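Local coordinates for protein oxidoreductase, Gfo/Idh/MocA family (Vibrio cholerae, PDB 1XEA) that probably binds a nicotinamide nucleotide in a Rossmann-fold domain and carries out an oxidation or reduction whose substrate is not established, at residues 140-152 with 206-218. Numbering follows the deposited sequence.
Sequences ECGALRSLRWEKH and TGDTLLHASMNRQ
L147 N and W149 N of strand 146-152 donate to L210 O and H212 O of strand 209-216, while S214 N returns a bond to W149 O and K151 N donates to S214 O. This is a parallel ladder, the two strand axes 3° apart and 4.8 Å at their closest. The rung from H212 N to L147 O is weak. Near the start of the ladder T209 adds a side-chain bond: a chi1 of -53° turns OG1 to L144 O, to which it donates at 2.6 Å, and leaves the methyl CG2 against L144 CB.

The face bearing R148, E150, H212 and S214 is largely polar. The R148 chain runs alongside H212, R148 CD 3.8 Å from H212 ND1, with guanidinium and imidazole planes 79° apart. R148 NE makes a salt bridge to E150 OE2, and H152 NE2 donates to E150 OE1 on its anti lone pair, so both carboxylate oxygens are engaged. At the end of the strands N216 CB sits over one face of the H152 ring in a CH-pi contact (4.1 Å to the centroid), and S214 OG, itself bonded to D201, lies at the ring edge.

The opposite face is apolar where L147 CB meets L211 CD2 at 4.3 Å. Toward the C-terminal end of the ladder, K151 and selenomethionine M215 lie side by side, M215 CE reaching K151 CD at 3.6 Å.

Both strands are interior to the large mixed sheet of the C-terminal domain, which in relatives commonly serves in subunit association. Strand 223-230 pairs antiparallel with 146-152, and strand 196-206 flanks 209-216. Helix 160-175 packs against W149 and L211, whereas the R148 face meets the second subunit, whose R148 NH2 forms a salt bridge with E150 OE2.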
ATOM      1  N   GLU A 140      29.473   7.034   0.948  1.00 45.82           N
ATOM      2  CA  GLU A 140      29.952   7.283   2.304  1.00 48.07           C
ATOM      3  C   GLU A 140      28.849   6.869   3.282  1.00 47.32           C
ATOM      4  O   GLU A 140      27.797   6.384   2.874  1.00 46.38           O
ATOM      5  CB  GLU A 140      30.241   8.773   2.532  1.00 50.45           C
ATOM      6  CG  GLU A 140      31.038   9.474   1.453  1.00 56.82           C
ATOM      7  CD  GLU A 140      31.337  10.935   1.796  1.00 59.27           C
ATOM      8  OE1 GLU A 140      32.201  11.181   2.667  1.00 61.51           O
ATOM      9  OE2 GLU A 140      30.703  11.833   1.196  1.00 60.73           O
ATOM     10  N   CYS A 141      29.097   7.079   4.570  1.00 46.91           N
ATOM     11  CA  CYS A 141      28.118   6.773   5.596  1.00 45.63           C
ATOM     12  C   CYS A 141      27.390   8.064   5.974  1.00 44.47           C
ATOM     13  O   CYS A 141      26.221   8.033   6.350  1.00 46.60           O
ATOM     14  CB  CYS A 141      28.804   6.198   6.823  1.00 46.05           C
ATOM     15  SG  CYS A 141      29.463   4.563   6.585  1.00 50.71           S
ATOM     16  N   GLY A 142      28.092   9.192   5.879  1.00 41.05           N
ATOM     17  CA  GLY A 142      27.511  10.487   6.191  1.00 38.91           C
ATOM     18  C   GLY A 142      26.673  10.577   7.456  1.00 38.53           C
ATOM     19  O   GLY A 142      27.140  10.309   8.564  1.00 37.57           O
ATOM     20  N   ALA A 143      25.416  10.960   7.292  1.00 36.35           N
ATOM     21  CA  ALA A 143      24.530  11.087   8.434  1.00 35.53           C
ATOM     22  C   ALA A 143      23.739   9.809   8.691  1.00 34.99           C
ATOM     23  O   ALA A 143      22.958   9.736   9.640  1.00 34.34           O
ATOM     24  CB  ALA A 143      23.583  12.259   8.221  1.00 33.77           C
ATOM     25  N   LEU A 144      23.938   8.802   7.847  1.00 34.14           N
ATOM     26  CA  LEU A 144      23.223   7.534   7.987  1.00 34.53           C
ATOM     27  C   LEU A 144      23.381   6.892   9.359  1.00 35.12           C
ATOM     28  O   LEU A 144      24.490   6.563   9.768  1.00 35.87           O
ATOM     29  CB  LEU A 144      23.689   6.537   6.921  1.00 33.19           C
ATOM     30  CG  LEU A 144      23.026   6.618   5.549  1.00 34.43           C
ATOM     31  CD1 LEU A 144      23.624   5.562   4.620  1.00 32.39           C
ATOM     32  CD2 LEU A 144      21.531   6.409   5.696  1.00 32.63           C
ATOM     33  N   ARG A 145      22.273   6.716  10.069  1.00 35.53           N
ATOM     34  CA  ARG A 145      22.330   6.079  11.377  1.00 37.08           C
ATOM     35  C   ARG A 145      22.156   4.577  11.200  1.00 35.06           C
ATOM     36  O   ARG A 145      22.443   3.796  12.103  1.00 35.99           O
ATOM     37  CB  ARG A 145      21.248   6.631  12.308  1.00 39.04           C
ATOM     38  CG  ARG A 145      21.439   8.092  12.658  1.00 43.68           C
ATOM     39  CD  ARG A 145      22.740   8.309  13.411  1.00 47.46           C
ATOM     40  NE  ARG A 145      23.163   9.711  13.395  1.00 51.01           N
ATOM     41  CZ  ARG A 145      24.274  10.154  12.808  1.00 52.66           C
ATOM     42  NH1 ARG A 145      25.078   9.297  12.185  1.00 52.27           N
ATOM     43  NH2 ARG A 145      24.579  11.450  12.845  1.00 51.69           N
ATOM     44  N   SER A 146      21.685   4.183  10.023  1.00 34.73           N
ATOM     45  CA  SER A 146      21.493   2.774   9.705  1.00 35.27           C
ATOM     46  C   SER A 146      21.075   2.620   8.240  1.00 33.61           C
ATOM     47  O   SER A 146      20.496   3.530   7.643  1.00 33.22           O
ATOM     48  CB  SER A 146      20.444   2.148  10.642  1.00 36.51           C
ATOM     49  OG  SER A 146      19.158   2.087  10.043  1.00 41.69           O
ATOM     50  N   LEU A 147      21.402   1.473   7.663  1.00 31.36           N
ATOM     51  CA  LEU A 147      21.063   1.169   6.283  1.00 31.20           C
ATOM     52  C   LEU A 147      20.938  -0.350   6.174  1.00 33.43           C
ATOM     53  O   LEU A 147      21.895  -1.076   6.443  1.00 34.52           O
ATOM     54  CB  LEU A 147      22.149   1.680   5.326  1.00 27.28           C
ATOM     55  CG  LEU A 147      21.987   1.298   3.845  1.00 24.80           C
ATOM     56  CD1 LEU A 147      20.773   1.995   3.266  1.00 24.17           C
ATOM     57  CD2 LEU A 147      23.236   1.651   3.066  1.00 21.53           C
ATOM     58  N   ARG A 148      19.756  -0.825   5.794  1.00 34.82           N
ATOM     59  CA  ARG A 148      19.508  -2.254   5.671  1.00 34.96           C
ATOM     60  C   ARG A 148      19.105  -2.611   4.257  1.00 36.45           C
ATOM     61  O   ARG A 148      18.122  -2.097   3.719  1.00 38.67           O
ATOM     62  CB  ARG A 148      18.399  -2.684   6.634  1.00 34.61           C
ATOM     63  CG  ARG A 148      17.990  -4.142   6.507  1.00 35.63           C
ATOM     64  CD  ARG A 148      17.021  -4.532   7.610  1.00 36.17           C
ATOM     65  NE  ARG A 148      15.721  -3.899   7.467  1.00 38.93           N
ATOM     66  CZ  ARG A 148      14.921  -3.591   8.485  1.00 41.45           C
ATOM     67  NH1 ARG A 148      15.292  -3.853   9.736  1.00 40.38           N
ATOM     68  NH2 ARG A 148      13.743  -3.020   8.244  1.00 42.66           N
ATOM     69  N   TRP A 149      19.863  -3.511   3.652  1.00 37.14           N
ATOM     70  CA  TRP A 149      19.566  -3.934   2.300  1.00 35.68           C
ATOM     71  C   TRP A 149      19.098  -5.395   2.340  1.00 36.06           C
ATOM     72  O   TRP A 149      19.860  -6.280   2.706  1.00 35.84           O
ATOM     73  CB  TRP A 149      20.828  -3.779   1.448  1.00 32.88           C
ATOM     74  CG  TRP A 149      20.536  -3.617  -0.006  1.00 31.15           C
ATOM     75  CD1 TRP A 149      19.954  -4.538  -0.834  1.00 29.62           C
ATOM     76  CD2 TRP A 149      20.758  -2.452  -0.796  1.00 28.87           C
ATOM     77  NE1 TRP A 149      19.800  -4.019  -2.084  1.00 27.46           N
ATOM     78  CE2 TRP A 149      20.287  -2.737  -2.093  1.00 27.97           C
ATOM     79  CE3 TRP A 149      21.311  -1.190  -0.537  1.00 27.28           C
ATOM     80  CZ2 TRP A 149      20.348  -1.806  -3.131  1.00 27.15           C
ATOM     81  CZ3 TRP A 149      21.371  -0.270  -1.569  1.00 24.47           C
ATOM     82  CH2 TRP A 149      20.893  -0.585  -2.849  1.00 26.61           C
ATOM     83  N   GLU A 150      17.838  -5.634   1.994  1.00 37.84           N
ATOM     84  CA  GLU A 150      17.277  -6.979   1.967  1.00 38.76           C
ATOM     85  C   GLU A 150      17.046  -7.399   0.510  1.00 38.22           C
ATOM     86  O   GLU A 150      16.509  -6.632  -0.292  1.00 38.14           O
ATOM     87  CB  GLU A 150      15.934  -7.012   2.706  1.00 40.57           C
ATOM     88  CG  GLU A 150      16.006  -6.637   4.181  1.00 45.16           C
ATOM     89  CD  GLU A 150      14.654  -6.703   4.888  1.00 46.84           C
ATOM     90  OE1 GLU A 150      14.030  -7.788   4.896  1.00 47.65           O
ATOM     91  OE2 GLU A 150      14.219  -5.664   5.439  1.00 47.70           O
ATOM     92  N   LYS A 151      17.460  -8.611   0.171  1.00 37.05           N
ATOM     93  CA  LYS A 151      17.258  -9.125  -1.173  1.00 37.89           C
ATOM     94  C   LYS A 151      16.933 -10.588  -0.982  1.00 37.74           C
ATOM     95  O   LYS A 151      17.824 -11.396  -0.720  1.00 38.21           O
ATOM     96  CB  LYS A 151      18.520  -8.977  -2.013  1.00 38.89           C
ATOM     97  CG  LYS A 151      18.294  -9.255  -3.488  1.00 41.42           C
ATOM     98  CD  LYS A 151      19.589  -9.136  -4.278  1.00 43.90           C
ATOM     99  CE  LYS A 151      19.320  -9.208  -5.770  1.00 46.10           C
ATOM    100  NZ  LYS A 151      18.609 -10.461  -6.140  1.00 50.09           N
ATOM    101  N   HIS A 152      15.656 -10.927  -1.111  1.00 37.77           N
ATOM    102  CA  HIS A 152      15.223 -12.298  -0.898  1.00 37.47           C
ATOM    103  C   HIS A 152      14.735 -12.973  -2.174  1.00 37.90           C
ATOM    104  O   HIS A 152      14.365 -12.307  -3.139  1.00 38.54           O
ATOM    105  CB  HIS A 152      14.115 -12.342   0.168  1.00 36.10           C
ATOM    106  CG  HIS A 152      14.424 -11.559   1.413  1.00 35.54           C
ATOM    107  ND1 HIS A 152      15.701 -11.416   1.914  1.00 36.59           N
ATOM    108  CD2 HIS A 152      13.610 -10.904   2.276  1.00 34.35           C
ATOM    109  CE1 HIS A 152      15.660 -10.705   3.029  1.00 34.79           C
ATOM    110  NE2 HIS A 152      14.403 -10.383   3.270  1.00 33.80           N
ATOM    111  N   THR A 206      29.864   0.746  11.985  1.00 59.46           N
ATOM    112  CA  THR A 206      31.023   1.601  11.717  1.00 59.54           C
ATOM    113  C   THR A 206      30.724   3.004  12.206  1.00 58.61           C
ATOM    114  O   THR A 206      30.030   3.770  11.532  1.00 60.11           O
ATOM    115  CB  THR A 206      31.337   1.719  10.203  1.00 60.87           C
ATOM    116  OG1 THR A 206      31.861   0.477   9.717  1.00 65.91           O
ATOM    117  CG2 THR A 206      32.354   2.831   9.944  1.00 59.68           C
ATOM    118  N   GLY A 207      31.256   3.347  13.370  1.00 57.47           N
ATOM    119  CA  GLY A 207      31.017   4.672  13.906  1.00 54.89           C
ATOM    120  C   GLY A 207      29.586   4.769  14.380  1.00 53.78           C
ATOM    121  O   GLY A 207      29.158   3.991  15.228  1.00 53.82           O
ATOM    122  N   ASP A 208      28.838   5.715  13.830  1.00 52.59           N
ATOM    123  CA  ASP A 208      27.454   5.892  14.227  1.00 51.35           C
ATOM    124  C   ASP A 208      26.519   5.321  13.182  1.00 48.91           C
ATOM    125  O   ASP A 208      25.342   5.676  13.127  1.00 49.75           O
ATOM    126  CB  ASP A 208      27.149   7.375  14.426  1.00 53.76           C
ATOM    127  CG  ASP A 208      28.089   8.033  15.406  1.00 55.10           C
ATOM    128  OD1 ASP A 208      28.233   7.519  16.535  1.00 55.81           O
ATOM    129  OD2 ASP A 208      28.689   9.064  15.044  1.00 58.34           O
ATOM    130  N   THR A 209      27.034   4.428  12.356  1.00 46.02           N
ATOM    131  CA  THR A 209      26.216   3.848  11.307  1.00 44.65           C
ATOM    132  C   THR A 209      26.137   2.336  11.398  1.00 41.84           C
ATOM    133  O   THR A 209      27.155   1.668  11.514  1.00 41.54           O
ATOM    134  CB  THR A 209      26.773   4.215   9.929  1.00 45.88           C
ATOM    135  OG1 THR A 209      26.940   5.637   9.847  1.00 47.26           O
ATOM    136  CG2 THR A 209      25.825   3.749   8.836  1.00 46.01           C
ATOM    137  N   LEU A 210      24.932   1.795  11.348  1.00 39.95           N
ATOM    138  CA  LEU A 210      24.784   0.358  11.406  1.00 39.08           C
ATOM    139  C   LEU A 210      24.434  -0.137  10.010  1.00 37.48           C
ATOM    140  O   LEU A 210      23.405   0.245   9.444  1.00 36.12           O
ATOM    141  CB  LEU A 210      23.695  -0.022  12.404  1.00 41.38           C
ATOM    142  CG  LEU A 210      23.336  -1.513  12.503  1.00 44.21           C
ATOM    143  CD1 LEU A 210      24.432  -2.312  13.191  1.00 44.20           C
ATOM    144  CD2 LEU A 210      22.033  -1.636  13.277  1.00 46.50           C
ATOM    145  N   LEU A 211      25.315  -0.971   9.458  1.00 36.45           N
ATOM    146  CA  LEU A 211      25.155  -1.539   8.119  1.00 34.22           C
ATOM    147  C   LEU A 211      24.608  -2.959   8.220  1.00 34.46           C
ATOM    148  O   LEU A 211      24.957  -3.696   9.141  1.00 34.93           O
ATOM    149  CB  LEU A 211      26.505  -1.520   7.399  1.00 30.23           C
ATOM    150  CG  LEU A 211      27.128  -0.121   7.366  1.00 29.69           C
ATOM    151  CD1 LEU A 211      28.404  -0.100   6.541  1.00 30.42           C
ATOM    152  CD2 LEU A 211      26.118   0.839   6.779  1.00 30.32           C
ATOM    153  N   HIS A 212      23.752  -3.346   7.280  1.00 35.16           N
ATOM    154  CA  HIS A 212      23.147  -4.676   7.328  1.00 35.67           C
ATOM    155  C   HIS A 212      22.757  -5.225   5.961  1.00 35.03           C
ATOM    156  O   HIS A 212      21.996  -4.599   5.219  1.00 34.33           O
ATOM    157  CB  HIS A 212      21.911  -4.633   8.234  1.00 37.47           C
ATOM    158  CG  HIS A 212      21.266  -5.969   8.465  1.00 41.63           C
ATOM    159  ND1 HIS A 212      20.087  -6.111   9.168  1.00 42.75           N
ATOM    160  CD2 HIS A 212      21.637  -7.220   8.102  1.00 42.24           C
ATOM    161  CE1 HIS A 212      19.761  -7.391   9.228  1.00 42.15           C
ATOM    162  NE2 HIS A 212      20.685  -8.084   8.588  1.00 42.11           N
ATOM    163  N   ALA A 213      23.281  -6.405   5.642  1.00 34.18           N
ATOM    164  CA  ALA A 213      22.986  -7.076   4.380  1.00 34.26           C
ATOM    165  C   ALA A 213      22.247  -8.352   4.746  1.00 33.92           C
ATOM    166  O   ALA A 213      22.740  -9.162   5.522  1.00 34.67           O
ATOM    167  CB  ALA A 213      24.269  -7.395   3.628  1.00 34.75           C
ATOM    168  N   SER A 214      21.066  -8.523   4.171  1.00 33.38           N
ATOM    169  CA  SER A 214      20.218  -9.657   4.472  1.00 32.48           C
ATOM    170  C   SER A 214      19.718 -10.332   3.189  1.00 35.19           C
ATOM    171  O   SER A 214      19.225  -9.675   2.265  1.00 35.49           O
ATOM    172  CB  SER A 214      19.057  -9.141   5.326  1.00 30.12           C
ATOM    173  OG  SER A 214      18.038 -10.086   5.531  1.00 30.31           O
HETATM  174  N   MSE A 215      19.858 -11.650   3.127  1.00 36.20           N
HETATM  175  CA  MSE A 215      19.399 -12.391   1.965  1.00 37.36           C
HETATM  176  C   MSE A 215      18.815 -13.721   2.377  1.00 37.63           C
HETATM  177  O   MSE A 215      19.528 -14.589   2.878  1.00 38.23           O
HETATM  178  CB  MSE A 215      20.545 -12.637   0.996  1.00 40.16           C
HETATM  179  CG  MSE A 215      20.168 -13.529  -0.172  1.00 44.03           C
HETATM  180 SE   MSE A 215      21.525 -13.540  -1.555  1.00 52.57          SE
HETATM  181  CE  MSE A 215      21.061 -11.870  -2.411  1.00 50.66           C
ATOM    182  N   ASN A 216      17.518 -13.882   2.153  1.00 36.38           N
ATOM    183  CA  ASN A 216      16.849 -15.124   2.491  1.00 34.65           C
ATOM    184  C   ASN A 216      16.353 -15.701   1.184  1.00 36.13           C
ATOM    185  O   ASN A 216      15.288 -15.323   0.692  1.00 36.61           O
ATOM    186  CB  ASN A 216      15.670 -14.865   3.422  1.00 33.69           C
ATOM    187  CG  ASN A 216      15.067 -16.138   3.947  1.00 33.96           C
ATOM    188  OD1 ASN A 216      15.072 -17.161   3.270  1.00 35.87           O
ATOM    189  ND2 ASN A 216      14.539 -16.087   5.157  1.00 34.07           N
ATOM    190  N   ARG A 217      17.135 -16.609   0.613  1.00 38.14           N
ATOM    191  CA  ARG A 217      16.758 -17.210  -0.654  1.00 39.16           C
ATOM    192  C   ARG A 217      15.752 -18.334  -0.519  1.00 40.46           C
ATOM    193  O   ARG A 217      15.559 -19.132  -1.433  1.00 41.87           O
ATOM    194  CB  ARG A 217      18.004 -17.654  -1.408  1.00 38.11           C
ATOM    195  CG  ARG A 217      18.756 -16.458  -1.923  1.00 37.42           C
ATOM    196  CD  ARG A 217      19.995 -16.843  -2.636  1.00 38.92           C
ATOM    197  NE  ARG A 217      19.725 -17.708  -3.762  1.00 40.52           N
ATOM    198  CZ  ARG A 217      20.639 -18.020  -4.668  1.00 40.23           C
ATOM    199  NH1 ARG A 217      21.867 -17.531  -4.564  1.00 40.08           N
ATOM    200  NH2 ARG A 217      20.318 -18.809  -5.679  1.00 43.63           N
ATOM    201  N   GLN A 218      15.110 -18.381   0.641  1.00 42.49           N
ATOM    202  CA  GLN A 218      14.062 -19.353   0.920  1.00 44.00           C
ATOM    203  C   GLN A 218      12.955 -18.538   1.563  1.00 43.14           C
ATOM    204  O   GLN A 218      12.355 -18.957   2.550  1.00 44.38           O
ATOM    205  CB  GLN A 218      14.531 -20.428   1.901  1.00 47.03           C
ATOM    206  CG  GLN A 218      15.376 -21.539   1.292  1.00 49.50           C
ATOM    207  CD  GLN A 218      15.069 -22.892   1.931  1.00 50.25           C
ATOM    208  OE1 GLN A 218      15.039 -23.011   3.164  1.00 49.57           O
ATOM    209  NE2 GLN A 218      14.842 -23.915   1.101  1.00 46.58           N
TER